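Local coordinates for protein branched-chain alpha-ketoacid decarboxylase (PDB 2VBF) that probably decarboxylates branched-chain and aromatic alpha-keto acids to aldehydes, using bound thiamine diphosphate and a magnesium ion, at residues E72-Y77 / T430-L435; A102-A107 / P422-I427; V397-T402 / D452-L457. All coordinates share one frame; numbering follows the deposited sequence.

Interaction 1. Residues E72-Y77 / T430-L435; sequences ELNASY and TFPAAL. With TPP (thiamine diphosphate), chain D.
P432 is the apolar wedge of this contact, its ring set against N74 and Y77 one helical turn apart. Its CG lies 3.8 Å from CB of N74, and its CB is 3.9 Å from CB of Y77. With chi1 at -71°, the phenol ring of Y77 starts beside its own backbone N and runs alongside the proline, which meets the ring at an edge through CG. Proline suits the first turn of helix 430-440, where its lack of an N-H costs no helical bond.

Carbon-to-oxygen contacts follow: CB of P432 approaches O of N74 at 3.3 Å, and CA of A433 makes a CA-H...O contact of 3.5 Å with O of Y77. The axes of the two short segments approach to 8.0 Å and cross at -52°, consistent with the smallness of A433.

The polar ends are held from outside: N74 ND2 by E461, Y77 OH by S426. OG of S76 bonds to O of L73 at 2.6 Å, sharing that carbonyl with the amide of Y77. At the helix start, OE2 of E72 lies 2.7 Å from N1' of the thiamine diphosphate whose diphosphate the second subunit binds, as in relatives of this family.

Helix 72-86 of the N-terminal domain packs on helix 430-440 of the C-terminal one. T458 of helix 452-458 touches N74, Y77 and P432, while strand 445-451 backs T430 and F431.

Interaction 2. Residues A102-A107 / P422-I427; sequences AINGLA and PLWGSI. With TPP (thiamine diphosphate), chain F.
Extended first torsions bring N104 and W424 together: with chi1 at -177° the amide of N104 swings out from helix 97-111, and chi1 of -167° carries the indole of W424 to meet it. NE1 of W424 donates to OD1 of N104 at 2.9 Å. The oxygen sits close to the indole plane, whereas the donor stands above the carbonyl plane of the amide; the planes are 44° apart. A weak second bond of 3.2 Å runs from NE1 of W424 to the backbone O of N104, so one N-H reaches both oxygens of one residue.

CZ2 of W424 packs 3.6 Å from CB of A107, where a methyl is small enough for the indole to lie over the helix backbone. A phenylalanine in place of W424 has no indole N-H, and would probably leave OD1 of N104 without that donor and open a gap beside A107. ND2 of N104 lies 2.9 Å from OG of S426, whose hydroxyl is hydrogen-bonded to OH of Y77.

Beyond W424, positive phi makes G425 apt for the turn, and O of W424 bonds H136 of the second subunit. O of G425 accepts a nearly straight hydrogen bond from N4' of the cofactor at 2.7 Å. I427 slides CG1 under the aminopyrimidine and CD1 to 3.6 Å from CM4 of the thiazolium, the large aliphatic support characteristic of the V-conformation of thiamine diphosphate.

Interaction 3. Residues V397-T402 / D452-L457; sequences VAEQGT and DGSLQL. With MG (magnesium ion), chain E; TPP (thiamine diphosphate), chain F.
CG of E399 rests 3.3 Å from OG of S454, the closest meeting of the two segments. Since they bury little of each other, it is chiefly the diphosphate of the cofactor that bridges them. S454 grips O1A twice, through OG at 2.6 Å and through its backbone N at 2.9 Å; the short serine arm, with OG turned beside its own N, lets one residue supply both donors. G453 N donates to O2A at 3.0 Å, and a side chain on this glycine would collide with that oxygen. From the other segment, OG1 of T402 bonds O2B at 2.7 Å and its backbone N reaches O1B and O2B. These N-H groups belong to the opening turns of helices, where the dipole would probably stabilise the anion.

The magnesium ion ties the two phosphates together, taking O2A and O3B. OD1 of D452 binds the metal at 2.0 Å, and a water, OD1 of N479 and O of G481 complete six oxygen ligands. D452 and N479 belong to the GDG...N motif of thiamine diphosphate enzymes; G453 of the same motif serves the phosphate instead.

In the second shell, E399 bends at chi2 (56°), bringing OE2 back to the N of Q400 at 2.8 Å, while OE1 is bonded to T430 and to G428 N. G401, at the N-cap, passes close by the diphosphate with a backbone shape only glycine readily adopts; a CB would strike O3A.

Strand 394-398 lies between strands 417-419 and 445-451 of the parallel sheet, and helix 452-458 starts directly from the end of the latter.

The three contacts interlock through shared side chains. OH of Y77 in interaction 1 probably bonds OG of S426 in interaction 2 (2.8 Å), and OG1 of T430 does so with OE1 of E399 in interaction 3 (2.7 Å). CB of I427 in interaction 2 packs 3.2 Å from OG of S454 in interaction 3. Their centres lie about 10 to 13 Å apart. Interactions 2 and 3 serve the two ends of one cofactor, the aminopyrimidine and the diphosphate. In interaction 1, E72 meets the other cofactor, while the side chain of Y77 comes within about 5 Å of the first, so the 72-77 / 430-435 contact lies between the two cofactor sites of the dimer.

Interaction 1. Residues E72-Y77 / T430-L435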
loop_
_atom_site.group_PDB
_atom_site.type_symbol
_atom_site.label_atom_id
_atom_site.label_comp_id
_atom_site.label_asym_id
_atom_site.label_seq_id
_atom_site.Cartn_x
_atom_site.Cartn_y
_atom_site.Cartn_z
ATOM N N GLU A 72 2.757 -1.104 6.291
ATOM C CA GLU A 72 3.012 -2.457 5.779
ATOM C C GLU A 72 3.613 -2.516 4.379
ATOM O O GLU A 72 4.416 -3.414 4.078
ATOM C CB GLU A 72 1.749 -3.313 5.833
ATOM C CG GLU A 72 1.306 -3.620 7.246
ATOM C CD GLU A 72 0.385 -2.562 7.855
ATOM O OE1 GLU A 72 0.227 -1.444 7.295
ATOM O OE2 GLU A 72 -0.194 -2.861 8.920
ATOM N N LEU A 73 3.203 -1.614 3.489
ATOM C CA LEU A 73 3.817 -1.587 2.179
ATOM C C LEU A 73 5.321 -1.374 2.335
ATOM O O LEU A 73 6.131 -2.072 1.724
ATOM C CB LEU A 73 3.209 -0.502 1.276
ATOM C CG LEU A 73 3.784 -0.475 -0.143
ATOM C CD1 LEU A 73 3.598 -1.798 -0.900
ATOM C CD2 LEU A 73 3.230 0.685 -0.964
ATOM N N ASN A 74 5.693 -0.415 3.181
ATOM C CA ASN A 74 7.090 -0.134 3.424
ATOM C C ASN A 74 7.816 -1.324 4.033
ATOM O O ASN A 74 8.960 -1.593 3.639
ATOM C CB ASN A 74 7.259 1.119 4.285
ATOM C CG ASN A 74 6.749 2.373 3.578
ATOM O OD1 ASN A 74 6.475 2.349 2.371
ATOM N ND2 ASN A 74 6.594 3.472 4.326
ATOM N N ALA A 75 7.156 -2.032 4.959
ATOM C CA ALA A 75 7.683 -3.256 5.575
ATOM C C ALA A 75 8.028 -4.295 4.517
ATOM O O ALA A 75 9.105 -4.889 4.553
ATOM C CB ALA A 75 6.658 -3.849 6.610
ATOM N N SER A 76 7.136 -4.466 3.547
ATOM C CA SER A 76 7.335 -5.435 2.470
ATOM C C SER A 76 8.525 -5.055 1.569
ATOM O O SER A 76 9.356 -5.892 1.222
ATOM C CB SER A 76 6.035 -5.607 1.671
ATOM O OG SER A 76 5.750 -4.505 0.829
ATOM N N TYR A 77 8.632 -3.771 1.250
ATOM C CA TYR A 77 9.766 -3.249 0.505
ATOM C C TYR A 77 11.075 -3.456 1.276
ATOM O O TYR A 77 12.114 -3.807 0.702
ATOM C CB TYR A 77 9.574 -1.757 0.246
ATOM C CG TYR A 77 8.505 -1.341 -0.759
ATOM C CD1 TYR A 77 8.070 -2.186 -1.785
ATOM C CD2 TYR A 77 7.990 -0.037 -0.721
ATOM C CE1 TYR A 77 7.131 -1.740 -2.741
ATOM C CE2 TYR A 77 7.060 0.402 -1.648
ATOM C CZ TYR A 77 6.638 -0.449 -2.651
ATOM O OH TYR A 77 5.722 0.014 -3.565
ATOM N N THR A 430 12.665 1.879 -3.217
ATOM C CA THR A 430 14.087 1.959 -2.876
ATOM C C THR A 430 14.412 2.516 -1.488
ATOM O O THR A 430 15.460 2.180 -0.924
ATOM C CB THR A 430 14.910 2.742 -3.924
ATOM O OG1 THR A 430 14.339 4.039 -4.109
ATOM C CG2 THR A 430 14.966 1.956 -5.249
ATOM N N PHE A 431 13.551 3.368 -0.948
ATOM C CA PHE A 431 13.845 3.981 0.338
ATOM C C PHE A 431 13.772 2.943 1.468
ATOM O O PHE A 431 14.789 2.655 2.098
ATOM C CB PHE A 431 13.052 5.284 0.577
ATOM C CG PHE A 431 13.303 5.907 1.936
ATOM C CD1 PHE A 431 14.612 6.110 2.403
ATOM C CD2 PHE A 431 12.251 6.304 2.733
ATOM C CE1 PHE A 431 14.834 6.679 3.672
ATOM C CE2 PHE A 431 12.470 6.856 4.005
ATOM C CZ PHE A 431 13.770 7.058 4.457
ATOM N N PRO A 432 12.602 2.308 1.702
ATOM C CA PRO A 432 12.647 1.230 2.698
ATOM C C PRO A 432 13.610 0.089 2.321
ATOM O O PRO A 432 14.264 -0.502 3.191
ATOM C CB PRO A 432 11.189 0.737 2.756
ATOM C CG PRO A 432 10.363 1.849 2.164
ATOM C CD PRO A 432 11.249 2.514 1.155
ATOM N N ALA A 433 13.681 -0.247 1.038
ATOM C CA ALA A 433 14.565 -1.335 0.594
ATOM C C ALA A 433 16.040 -1.049 0.928
ATOM O O ALA A 433 16.763 -1.932 1.404
ATOM C CB ALA A 433 14.387 -1.591 -0.905
ATOM N N ALA A 434 16.485 0.187 0.698
ATOM C CA ALA A 434 17.845 0.585 1.047
ATOM C C ALA A 434 18.108 0.426 2.538
ATOM O O ALA A 434 19.197 -0.006 2.939
ATOM C CB ALA A 434 18.112 2.017 0.608
ATOM N N LEU A 435 17.126 0.788 3.358
ATOM C CA LEU A 435 17.250 0.662 4.807
ATOM C C LEU A 435 17.328 -0.804 5.198
ATOM O O LEU A 435 18.138 -1.180 6.045
ATOM C CB LEU A 435 16.086 1.319 5.546
ATOM C CG LEU A 435 15.910 2.824 5.310
ATOM C CD1 LEU A 435 14.747 3.351 6.145
ATOM C CD2 LEU A 435 17.170 3.606 5.611
HETATM N "N1'" TPP D . -2.230 -1.959 10.383
HETATM C "C2'" TPP D . -3.329 -1.501 9.689
HETATM C CM2 TPP D . -3.189 -1.115 8.251
HETATM N "N3'" TPP D . -4.530 -1.418 10.332
HETATM C "C4'" TPP D . -4.655 -1.774 11.663
HETATM N "N4'" TPP D . -5.867 -1.699 12.200
HETATM C "C5'" TPP D . -3.539 -2.220 12.385
HETATM C "C6'" TPP D . -2.318 -2.301 11.720
HETATM C "C7'" TPP D . -3.653 -2.592 13.867
HETATM N N3 TPP D . -3.921 -1.434 14.728
HETATM C C2 TPP D . -5.171 -1.018 15.178
HETATM S S1 TPP D . -5.193 0.298 16.122
HETATM C C5 TPP D . -3.585 0.387 16.008
HETATM C C4 TPP D . -2.975 -0.606 15.236
HETATM C CM4 TPP D . -1.495 -0.743 14.983
HETATM C C6 TPP D . -2.920 1.504 16.765
HETATM C C7 TPP D . -3.303 2.903 16.290
HETATM O O7 TPP D . -2.499 3.779 17.061
HETATM P PA TPP D . -2.799 5.359 17.172
HETATM O O1A TPP D . -3.140 5.831 15.767
HETATM O O2A TPP D . -1.554 6.008 17.725
HETATM O O3A TPP D . -4.109 5.465 18.081
HETATM P PB TPP D . -4.201 5.670 19.691
HETATM O O1B TPP D . -4.967 4.485 20.198
HETATM O O2B TPP D . -4.934 6.956 19.916
HETATM O O3B TPP D . -2.799 5.759 20.229
#

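Interaction 2. Residues A102-A107 / P422-I427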
loop_
_atom_site.group_PDB
_atom_site.type_symbol
_atom_site.label_atom_id
_atom_site.label_comp_id
_atom_site.label_asym_id
_atom_site.label_seq_id
_atom_site.Cartn_x
_atom_site.Cartn_y
_atom_site.Cartn_z
ATOM N N ALA A 102 0.553 -4.811 2.029
ATOM C CA ALA A 102 1.900 -5.281 1.719
ATOM C C ALA A 102 1.986 -6.028 0.369
ATOM O O ALA A 102 3.086 -6.314 -0.111
ATOM C CB ALA A 102 2.385 -6.210 2.872
ATOM N N ILE A 103 0.844 -6.319 -0.253
ATOM C CA ILE A 103 0.827 -7.292 -1.372
ATOM C C ILE A 103 1.611 -6.801 -2.600
ATOM O O ILE A 103 2.209 -7.600 -3.313
ATOM C CB ILE A 103 -0.602 -7.779 -1.740
ATOM C CG1 ILE A 103 -0.547 -9.068 -2.578
ATOM C CG2 ILE A 103 -1.402 -6.708 -2.481
ATOM C CD1 ILE A 103 -1.909 -9.732 -2.689
ATOM N N ASN A 104 1.686 -5.495 -2.816
ATOM C CA ASN A 104 2.498 -4.987 -3.925
ATOM C C ASN A 104 3.994 -5.237 -3.707
ATOM O O ASN A 104 4.736 -5.484 -4.660
ATOM C CB ASN A 104 2.295 -3.495 -4.130
ATOM C CG ASN A 104 3.068 -2.966 -5.315
ATOM O OD1 ASN A 104 3.014 -3.540 -6.416
ATOM N ND2 ASN A 104 3.799 -1.866 -5.108
ATOM N N GLY A 105 4.439 -5.108 -2.462
ATOM C CA GLY A 105 5.817 -5.442 -2.111
ATOM C C GLY A 105 6.099 -6.914 -2.343
ATOM O O GLY A 105 7.121 -7.273 -2.922
ATOM N N LEU A 106 5.185 -7.772 -1.898
ATOM C CA LEU A 106 5.358 -9.205 -2.087
ATOM C C LEU A 106 5.325 -9.575 -3.573
ATOM O O LEU A 106 6.058 -10.472 -4.004
ATOM C CB LEU A 106 4.316 -10.016 -1.300
ATOM C CG LEU A 106 4.801 -11.389 -0.829
ATOM C CD1 LEU A 106 5.776 -11.247 0.346
ATOM C CD2 LEU A 106 3.590 -12.277 -0.469
ATOM N N ALA A 107 4.489 -8.898 -4.352
ATOM C CA ALA A 107 4.447 -9.102 -5.800
ATOM C C ALA A 107 5.801 -8.761 -6.437
ATOM O O ALA A 107 6.287 -9.490 -7.300
ATOM C CB ALA A 107 3.329 -8.242 -6.421
ATOM N N PRO A 422 14.110 -3.064 -11.945
ATOM C CA PRO A 422 13.637 -2.695 -13.293
ATOM C C PRO A 422 12.461 -3.483 -13.862
ATOM O O PRO A 422 11.792 -2.986 -14.776
ATOM C CB PRO A 422 14.874 -2.922 -14.164
ATOM C CG PRO A 422 15.664 -3.961 -13.438
ATOM C CD PRO A 422 15.432 -3.714 -11.989
ATOM N N LEU A 423 12.231 -4.703 -13.377
ATOM C CA LEU A 423 11.075 -5.483 -13.834
ATOM C C LEU A 423 9.791 -5.006 -13.132
ATOM O O LEU A 423 8.838 -4.566 -13.780
ATOM C CB LEU A 423 11.281 -6.988 -13.603
ATOM C CG LEU A 423 10.030 -7.843 -13.853
ATOM C CD1 LEU A 423 9.463 -7.623 -15.284
ATOM C CD2 LEU A 423 10.316 -9.331 -13.600
ATOM N N TRP A 424 9.749 -5.105 -11.806
ATOM C CA TRP A 424 8.540 -4.721 -11.099
ATOM C C TRP A 424 8.375 -3.200 -11.137
ATOM O O TRP A 424 7.305 -2.700 -11.482
ATOM C CB TRP A 424 8.489 -5.288 -9.683
ATOM C CG TRP A 424 7.124 -5.167 -9.049
ATOM C CD1 TRP A 424 6.825 -4.542 -7.872
ATOM C CD2 TRP A 424 5.873 -5.656 -9.569
ATOM N NE1 TRP A 424 5.474 -4.629 -7.611
ATOM C CE2 TRP A 424 4.866 -5.305 -8.638
ATOM C CE3 TRP A 424 5.515 -6.383 -10.715
ATOM C CZ2 TRP A 424 3.519 -5.637 -8.834
ATOM C CZ3 TRP A 424 4.188 -6.717 -10.904
ATOM C CH2 TRP A 424 3.205 -6.331 -9.985
ATOM N N GLY A 425 9.453 -2.475 -10.856
ATOM C CA GLY A 425 9.491 -1.025 -11.053
ATOM C C GLY A 425 8.509 -0.193 -10.253
ATOM O O GLY A 425 7.880 0.718 -10.792
ATOM N N SER A 426 8.417 -0.474 -8.963
ATOM C CA SER A 426 7.462 0.185 -8.083
ATOM C C SER A 426 8.111 1.375 -7.391
ATOM O O SER A 426 8.915 1.201 -6.471
ATOM C CB SER A 426 6.922 -0.799 -7.040
ATOM O OG SER A 426 5.832 -0.224 -6.339
ATOM N N ILE A 427 7.777 2.587 -7.831
ATOM C CA ILE A 427 8.438 3.753 -7.263
ATOM C C ILE A 427 8.132 3.874 -5.777
ATOM O O ILE A 427 7.003 3.620 -5.341
ATOM C CB ILE A 427 8.163 5.090 -8.010
ATOM C CG1 ILE A 427 6.678 5.478 -8.042
ATOM C CG2 ILE A 427 8.746 5.032 -9.435
ATOM C CD1 ILE A 427 6.442 6.980 -8.320
HETATM N "N1'" TPP F . 3.297 4.160 -9.197
HETATM C "C2'" TPP F . 4.110 3.148 -8.757
HETATM C CM2 TPP F . 3.808 2.491 -7.440
HETATM N "N3'" TPP F . 5.170 2.751 -9.535
HETATM C "C4'" TPP F . 5.424 3.352 -10.749
HETATM N "N4'" TPP F . 6.438 2.926 -11.465
HETATM C "C5'" TPP F . 4.615 4.403 -11.194
HETATM C "C6'" TPP F . 3.542 4.804 -10.409
HETATM C "C7'" TPP F . 4.885 5.108 -12.504
HETATM N N3 TPP F . 6.124 5.880 -12.474
HETATM C C2 TPP F . 7.361 5.471 -12.939
HETATM S S1 TPP F . 8.567 6.538 -12.789
HETATM C C5 TPP F . 7.533 7.611 -12.149
HETATM C C4 TPP F . 6.220 7.158 -12.023
HETATM C CM4 TPP F . 5.074 7.959 -11.465
HETATM C C6 TPP F . 8.074 8.978 -11.779
HETATM C C7 TPP F . 9.189 8.962 -10.744
HETATM O O7 TPP F . 9.529 10.309 -10.518
HETATM P PA TPP F . 10.779 10.723 -9.618
HETATM O O1A TPP F . 10.931 9.801 -8.429
HETATM O O2A TPP F . 10.584 12.169 -9.200
HETATM O O3A TPP F . 12.030 10.451 -10.605
HETATM P PB TPP F . 12.701 11.474 -11.674
HETATM O O1B TPP F . 12.569 10.811 -13.016
HETATM O O2B TPP F . 14.150 11.558 -11.284
HETATM O O3B TPP F . 12.032 12.819 -11.614
#

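Interaction 3. Residues V397-T402 / D452-L457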
loop_
_atom_site.group_PDB
_atom_site.type_symbol
_atom_site.label_atom_id
_atom_site.label_comp_id
_atom_site.label_asym_id
_atom_site.label_seq_id
_atom_site.Cartn_x
_atom_site.Cartn_y
_atom_site.Cartn_z
ATOM N N VAL A 397 21.844 2.017 -4.315
ATOM C CA VAL A 397 20.420 1.710 -4.491
ATOM C C VAL A 397 19.826 2.846 -5.317
ATOM O O VAL A 397 20.018 4.023 -4.986
ATOM C CB VAL A 397 19.692 1.564 -3.133
ATOM C CG1 VAL A 397 18.258 1.062 -3.336
ATOM C CG2 VAL A 397 20.463 0.664 -2.165
ATOM N N ALA A 398 19.142 2.510 -6.410
ATOM C CA ALA A 398 18.675 3.533 -7.359
ATOM C C ALA A 398 17.228 3.331 -7.808
ATOM O O ALA A 398 16.867 2.288 -8.349
ATOM C CB ALA A 398 19.592 3.619 -8.554
ATOM N N GLU A 399 16.422 4.367 -7.600
ATOM C CA GLU A 399 14.987 4.307 -7.861
ATOM C C GLU A 399 14.671 4.499 -9.347
ATOM O O GLU A 399 15.384 5.205 -10.065
ATOM C CB GLU A 399 14.283 5.392 -7.047
ATOM C CG GLU A 399 12.745 5.365 -7.099
ATOM C CD GLU A 399 12.206 4.025 -6.674
ATOM O OE1 GLU A 399 11.993 3.834 -5.463
ATOM O OE2 GLU A 399 12.018 3.162 -7.554
ATOM N N GLN A 400 13.590 3.867 -9.796
ATOM C CA GLN A 400 13.041 4.112 -11.135
ATOM C C GLN A 400 12.852 5.622 -11.340
ATOM O O GLN A 400 12.346 6.317 -10.461
ATOM C CB GLN A 400 11.716 3.355 -11.323
ATOM C CG GLN A 400 11.866 1.825 -11.276
ATOM C CD GLN A 400 12.876 1.316 -12.289
ATOM O OE1 GLN A 400 12.647 1.378 -13.502
ATOM N NE2 GLN A 400 14.006 0.807 -11.799
ATOM N N GLY A 401 13.278 6.094 -12.509
ATOM C CA GLY A 401 13.438 7.515 -12.773
ATOM C C GLY A 401 14.852 7.820 -13.213
ATOM O O GLY A 401 15.617 6.927 -13.588
ATOM N N THR A 402 15.214 9.101 -13.183
ATOM C CA THR A 402 16.560 9.490 -13.616
ATOM C C THR A 402 17.628 8.731 -12.828
ATOM O O THR A 402 18.661 8.387 -13.389
ATOM C CB THR A 402 16.792 11.018 -13.539
ATOM O OG1 THR A 402 16.736 11.475 -12.182
ATOM C CG2 THR A 402 15.766 11.755 -14.394
ATOM N N ASP A 452 12.413 12.888 -5.980
ATOM C CA ASP A 452 11.404 13.560 -5.183
ATOM C C ASP A 452 10.022 12.892 -5.249
ATOM O O ASP A 452 9.398 12.651 -4.217
ATOM C CB ASP A 452 11.306 15.058 -5.550
ATOM C CG ASP A 452 11.162 15.342 -7.058
ATOM O OD1 ASP A 452 11.349 14.475 -7.945
ATOM O OD2 ASP A 452 10.871 16.511 -7.366
ATOM N N GLY A 453 9.582 12.547 -6.446
ATOM C CA GLY A 453 8.260 11.970 -6.637
ATOM C C GLY A 453 8.136 10.613 -5.984
ATOM O O GLY A 453 7.087 10.285 -5.440
ATOM N N SER A 454 9.219 9.830 -6.047
ATOM C CA SER A 454 9.254 8.475 -5.481
ATOM C C SER A 454 9.381 8.489 -3.973
ATOM O O SER A 454 8.738 7.689 -3.279
ATOM C CB SER A 454 10.409 7.684 -6.092
ATOM O OG SER A 454 10.212 7.470 -7.480
ATOM N N LEU A 455 10.205 9.395 -3.439
ATOM C CA LEU A 455 10.318 9.543 -1.973
ATOM C C LEU A 455 8.961 9.796 -1.315
ATOM O O LEU A 455 8.703 9.307 -0.236
ATOM C CB LEU A 455 11.283 10.672 -1.593
ATOM C CG LEU A 455 11.408 10.926 -0.080
ATOM C CD1 LEU A 455 12.077 9.744 0.652
ATOM C CD2 LEU A 455 12.169 12.232 0.194
ATOM N N GLN A 456 8.087 10.538 -1.994
ATOM C CA GLN A 456 6.803 10.896 -1.426
ATOM C C GLN A 456 5.910 9.666 -1.140
ATOM O O GLN A 456 5.031 9.724 -0.287
ATOM C CB GLN A 456 6.086 11.895 -2.326
ATOM C CG GLN A 456 6.790 13.260 -2.409
ATOM C CD GLN A 456 5.876 14.401 -2.825
ATOM O OE1 GLN A 456 4.663 14.243 -2.887
ATOM N NE2 GLN A 456 6.466 15.578 -3.093
ATOM N N LEU A 457 6.155 8.552 -1.820
ATOM C CA LEU A 457 5.358 7.339 -1.580
ATOM C C LEU A 457 5.705 6.606 -0.279
ATOM O O LEU A 457 4.854 5.902 0.280
ATOM C CB LEU A 457 5.461 6.332 -2.724
ATOM C CG LEU A 457 4.752 6.706 -4.033
ATOM C CD1 LEU A 457 5.710 7.470 -4.939
ATOM C CD2 LEU A 457 4.180 5.479 -4.760
HETATM MG MG MG E . 11.617 13.878 -9.805
HETATM N "N1'" TPP F . 3.297 4.160 -9.197
HETATM C "C2'" TPP F . 4.110 3.148 -8.757
HETATM C CM2 TPP F . 3.808 2.491 -7.440
HETATM N "N3'" TPP F . 5.170 2.751 -9.535
HETATM C "C4'" TPP F . 5.424 3.352 -10.749
HETATM N "N4'" TPP F . 6.438 2.926 -11.465
HETATM C "C5'" TPP F . 4.615 4.403 -11.194
HETATM C "C6'" TPP F . 3.542 4.804 -10.409
HETATM C "C7'" TPP F . 4.885 5.108 -12.504
HETATM N N3 TPP F . 6.124 5.880 -12.474
HETATM C C2 TPP F . 7.361 5.471 -12.939
HETATM S S1 TPP F . 8.567 6.538 -12.789
HETATM C C5 TPP F . 7.533 7.611 -12.149
HETATM C C4 TPP F . 6.220 7.158 -12.023
HETATM C CM4 TPP F . 5.074 7.959 -11.465
HETATM C C6 TPP F . 8.074 8.978 -11.779
HETATM C C7 TPP F . 9.189 8.962 -10.744
HETATM O O7 TPP F . 9.529 10.309 -10.518
HETATM P PA TPP F . 10.779 10.723 -9.618
HETATM O O1A TPP F . 10.931 9.801 -8.429
HETATM O O2A TPP F . 10.584 12.169 -9.200
HETATM O O3A TPP F . 12.030 10.451 -10.605
HETATM P PB TPP F . 12.701 11.474 -11.674
HETATM O O1B TPP F . 12.569 10.811 -13.016
HETATM O O2B TPP F . 14.150 11.558 -11.284
HETATM O O3B TPP F . 12.032 12.819 -11.614
HETATM O O HOH W 1 13.479 13.131 -9.126
#